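Local coordinates for protein aspartate carbamoyltransferase (Leishmania major, PDB 7K46) that probably catalyses the transfer of the carbamoyl group from carbamoyl phosphate to aspartate, an early step of pyrimidine synthesis, at residues Lys191-Ala196 and Pro229-Asp234. Sequence-based numbering, arbitrary orientation.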
ATOM      1  N   LYS A 191      32.169  23.367 -18.633  1.00 22.48           N
ATOM      2  CA  LYS A 191      33.239  22.591 -18.028  1.00 23.33           C
ATOM      3  C   LYS A 191      32.654  21.549 -17.095  1.00 22.03           C
ATOM      4  O   LYS A 191      31.665  21.815 -16.407  1.00 19.98           O
ATOM      5  CB  LYS A 191      34.199  23.513 -17.264  1.00 22.58           C
ATOM      6  CG  LYS A 191      35.450  22.836 -16.725  1.00 21.04           C
ATOM      7  CD  LYS A 191      36.465  23.904 -16.332  1.00 25.85           C
ATOM      8  CE  LYS A 191      37.840  23.314 -16.088  1.00 30.33           C
ATOM      9  NZ  LYS A 191      38.802  24.362 -15.605  1.00 27.51           N
ATOM     10  N   VAL A 192      33.272  20.367 -17.071  1.00 19.22           N
ATOM     11  CA  VAL A 192      32.943  19.320 -16.102  1.00 21.87           C
ATOM     12  C   VAL A 192      34.197  19.025 -15.291  1.00 22.61           C
ATOM     13  O   VAL A 192      35.231  18.627 -15.851  1.00 20.66           O
ATOM     14  CB  VAL A 192      32.431  18.030 -16.769  1.00 17.07           C
ATOM     15  CG1 VAL A 192      32.192  16.941 -15.709  1.00 17.27           C
ATOM     16  CG2 VAL A 192      31.158  18.281 -17.587  1.00 17.00           C
ATOM     17  N   TYR A 193      34.106  19.213 -13.979  1.00 20.64           N
ATOM     18  CA  TYR A 193      35.141  18.762 -13.056  1.00 21.60           C
ATOM     19  C   TYR A 193      34.781  17.362 -12.582  1.00 19.56           C
ATOM     20  O   TYR A 193      33.646  17.127 -12.155  1.00 20.36           O
ATOM     21  CB  TYR A 193      35.260  19.706 -11.854  1.00 18.93           C
ATOM     22  CG  TYR A 193      35.776  21.087 -12.182  1.00 19.26           C
ATOM     23  CD1 TYR A 193      37.146  21.340 -12.237  1.00 24.01           C
ATOM     24  CD2 TYR A 193      34.904  22.142 -12.431  1.00 21.42           C
ATOM     25  CE1 TYR A 193      37.639  22.601 -12.538  1.00 22.71           C
ATOM     26  CE2 TYR A 193      35.391  23.423 -12.730  1.00 20.93           C
ATOM     27  CZ  TYR A 193      36.761  23.641 -12.784  1.00 24.97           C
ATOM     28  OH  TYR A 193      37.256  24.898 -13.079  1.00 26.92           O
ATOM     29  N   LEU A 194      35.743  16.437 -12.658  1.00 19.22           N
ATOM     30  CA  LEU A 194      35.572  15.057 -12.195  1.00 18.79           C
ATOM     31  C   LEU A 194      36.427  14.885 -10.941  1.00 20.43           C
ATOM     32  O   LEU A 194      37.647  14.723 -11.036  1.00 19.84           O
ATOM     33  CB  LEU A 194      35.975  14.067 -13.283  1.00 20.69           C
ATOM     34  CG  LEU A 194      35.216  14.186 -14.611  1.00 21.72           C
ATOM     35  CD1 LEU A 194      35.857  13.290 -15.678  1.00 22.73           C
ATOM     36  CD2 LEU A 194      33.750  13.831 -14.403  1.00 17.13           C
ATOM     37  N   ILE A 195      35.785  14.923  -9.769  1.00 20.41           N
ATOM     38  CA  ILE A 195      36.472  14.948  -8.477  1.00 19.02           C
ATOM     39  C   ILE A 195      36.296  13.584  -7.825  1.00 21.52           C
ATOM     40  O   ILE A 195      35.186  13.225  -7.416  1.00 20.91           O
ATOM     41  CB  ILE A 195      35.925  16.051  -7.556  1.00 20.03           C
ATOM     42  CG1 ILE A 195      35.838  17.404  -8.284  1.00 16.70           C
ATOM     43  CG2 ILE A 195      36.753  16.126  -6.270  1.00 21.02           C
ATOM     44  CD1 ILE A 195      37.189  17.959  -8.731  1.00 19.79           C
ATOM     45  N   ALA A 196      37.384  12.832  -7.696  1.00 22.30           N
ATOM     46  CA  ALA A 196      37.299  11.482  -7.166  1.00 22.80           C
ATOM     47  C   ALA A 196      38.603  11.139  -6.482  1.00 27.52           C
ATOM     48  O   ALA A 196      39.674  11.574  -6.934  1.00 23.20           O
ATOM     49  CB  ALA A 196      37.006  10.462  -8.274  1.00 19.34           C
ATOM     50  N   PRO A 229      39.591  25.699  -3.386  1.00 23.23           N
ATOM     51  CA  PRO A 229      38.850  26.960  -3.517  1.00 30.16           C
ATOM     52  C   PRO A 229      38.688  27.404  -4.960  1.00 30.77           C
ATOM     53  O   PRO A 229      37.648  27.974  -5.311  1.00 28.60           O
ATOM     54  CB  PRO A 229      39.702  27.953  -2.710  1.00 35.90           C
ATOM     55  CG  PRO A 229      40.412  27.108  -1.720  1.00 30.53           C
ATOM     56  CD  PRO A 229      40.732  25.835  -2.459  1.00 27.78           C
ATOM     57  N   GLU A 230      39.687  27.140  -5.810  1.00 25.24           N
ATOM     58  CA  GLU A 230      39.610  27.560  -7.205  1.00 31.26           C
ATOM     59  C   GLU A 230      38.548  26.773  -7.962  1.00 26.34           C
ATOM     60  O   GLU A 230      37.778  27.349  -8.740  1.00 27.16           O
ATOM     61  CB  GLU A 230      40.978  27.401  -7.877  1.00 29.21           C
ATOM     62  CG  GLU A 230      42.048  28.350  -7.347  1.00 38.68           C
ATOM     63  CD  GLU A 230      42.566  27.982  -5.954  1.00 48.18           C
ATOM     64  OE1 GLU A 230      42.519  26.789  -5.567  1.00 34.45           O
ATOM     65  OE2 GLU A 230      43.022  28.901  -5.240  1.00 52.56           O
ATOM     66  N   ILE A 231      38.482  25.459  -7.745  1.00 23.34           N
ATOM     67  CA  ILE A 231      37.456  24.660  -8.413  1.00 24.91           C
ATOM     68  C   ILE A 231      36.070  25.064  -7.924  1.00 27.22           C
ATOM     69  O   ILE A 231      35.141  25.252  -8.721  1.00 23.54           O
ATOM     70  CB  ILE A 231      37.709  23.157  -8.196  1.00 24.09           C
ATOM     71  CG1 ILE A 231      38.966  22.707  -8.944  1.00 24.84           C
ATOM     72  CG2 ILE A 231      36.489  22.343  -8.640  1.00 20.06           C
ATOM     73  CD1 ILE A 231      39.405  21.283  -8.610  1.00 27.58           C
ATOM     74  N   VAL A 232      35.911  25.183  -6.601  1.00 23.88           N
ATOM     75  CA  VAL A 232      34.621  25.553  -6.016  1.00 21.69           C
ATOM     76  C   VAL A 232      34.144  26.891  -6.577  1.00 25.49           C
ATOM     77  O   VAL A 232      32.986  27.036  -6.991  1.00 22.87           O
ATOM     78  CB  VAL A 232      34.731  25.588  -4.481  1.00 23.75           C
ATOM     79  CG1 VAL A 232      33.493  26.233  -3.860  1.00 25.20           C
ATOM     80  CG2 VAL A 232      34.945  24.165  -3.936  1.00 22.66           C
ATOM     81  N   ALA A 233      35.047  27.876  -6.629  1.00 22.87           N
ATOM     82  CA  ALA A 233      34.688  29.218  -7.086  1.00 23.26           C
ATOM     83  C   ALA A 233      34.231  29.226  -8.536  1.00 29.34           C
ATOM     84  O   ALA A 233      33.467  30.111  -8.939  1.00 26.09           O
ATOM     85  CB  ALA A 233      35.875  30.167  -6.909  1.00 28.07           C
ATOM     86  N   ASP A 234      34.684  28.259  -9.333  1.00 25.13           N
ATOM     87  CA  ASP A 234      34.381  28.219 -10.756  1.00 24.80           C
ATOM     88  C   ASP A 234      33.078  27.488 -11.075  1.00 24.88           C
ATOM     89  O   ASP A 234      32.567  27.619 -12.194  1.00 26.04           O
ATOM     90  CB  ASP A 234      35.542  27.556 -11.511  1.00 24.24           C
ATOM     91  CG  ASP A 234      35.456  27.756 -13.021  1.00 33.10           C
ATOM     92  OD1 ASP A 234      35.201  28.899 -13.459  1.00 30.90           O
ATOM     93  OD2 ASP A 234      35.666  26.774 -13.767  1.00 28.87           O
TER
HETATM   94  O   HOH W   1      37.701  27.153 -15.740  1.00 40.43           O
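Y193 faces I231 across a strand-helix contact in which strand 191-195 and the short helix 229-234 run 140° apart in direction, their axes approaching to 10.5 Å. K191, Y193 and I195, alternate residues of the strand, turn their side chains to the helix. I231 CG2 lies over one face of the Y193 ring, 3.9 Å from its centroid and 14° off the normal, which meets the geometry of a CH-pi contact; I231 CG1 comes within 3.8 Å of Y193 CE1. K191 CG lies above the opposite face, offset toward the rim, so the ring has an aliphatic group on each side. Further along the strand, I195 and I231 meet tip to tip, CD1 to CD1. Strand 191-195 lies between strands 163-167 and 220-224 in the parallel, Rossmann-like sheet of the Asp/Orn-binding domain, and the helix packs on one side of it just before the chain returns as strand 237-240. At the polar end, Y193 OH donates to D234 OD2 over 2.6 Å, meeting the anti side of the carboxylate from well out of its plane, with the carboxylate turned 88° from the ring. K191, extended beyond CG, brings NZ to 3.0 Å from Y193 OH and also hydrogen-bonds Q222 OE1. K191 NZ remains 4.4 Å from D234 OD2, beyond salt-bridge range, but a water accepts from NZ and donates to OD2. The same carboxylate oxygen forms a salt bridge with R190, which probably favours its charged form.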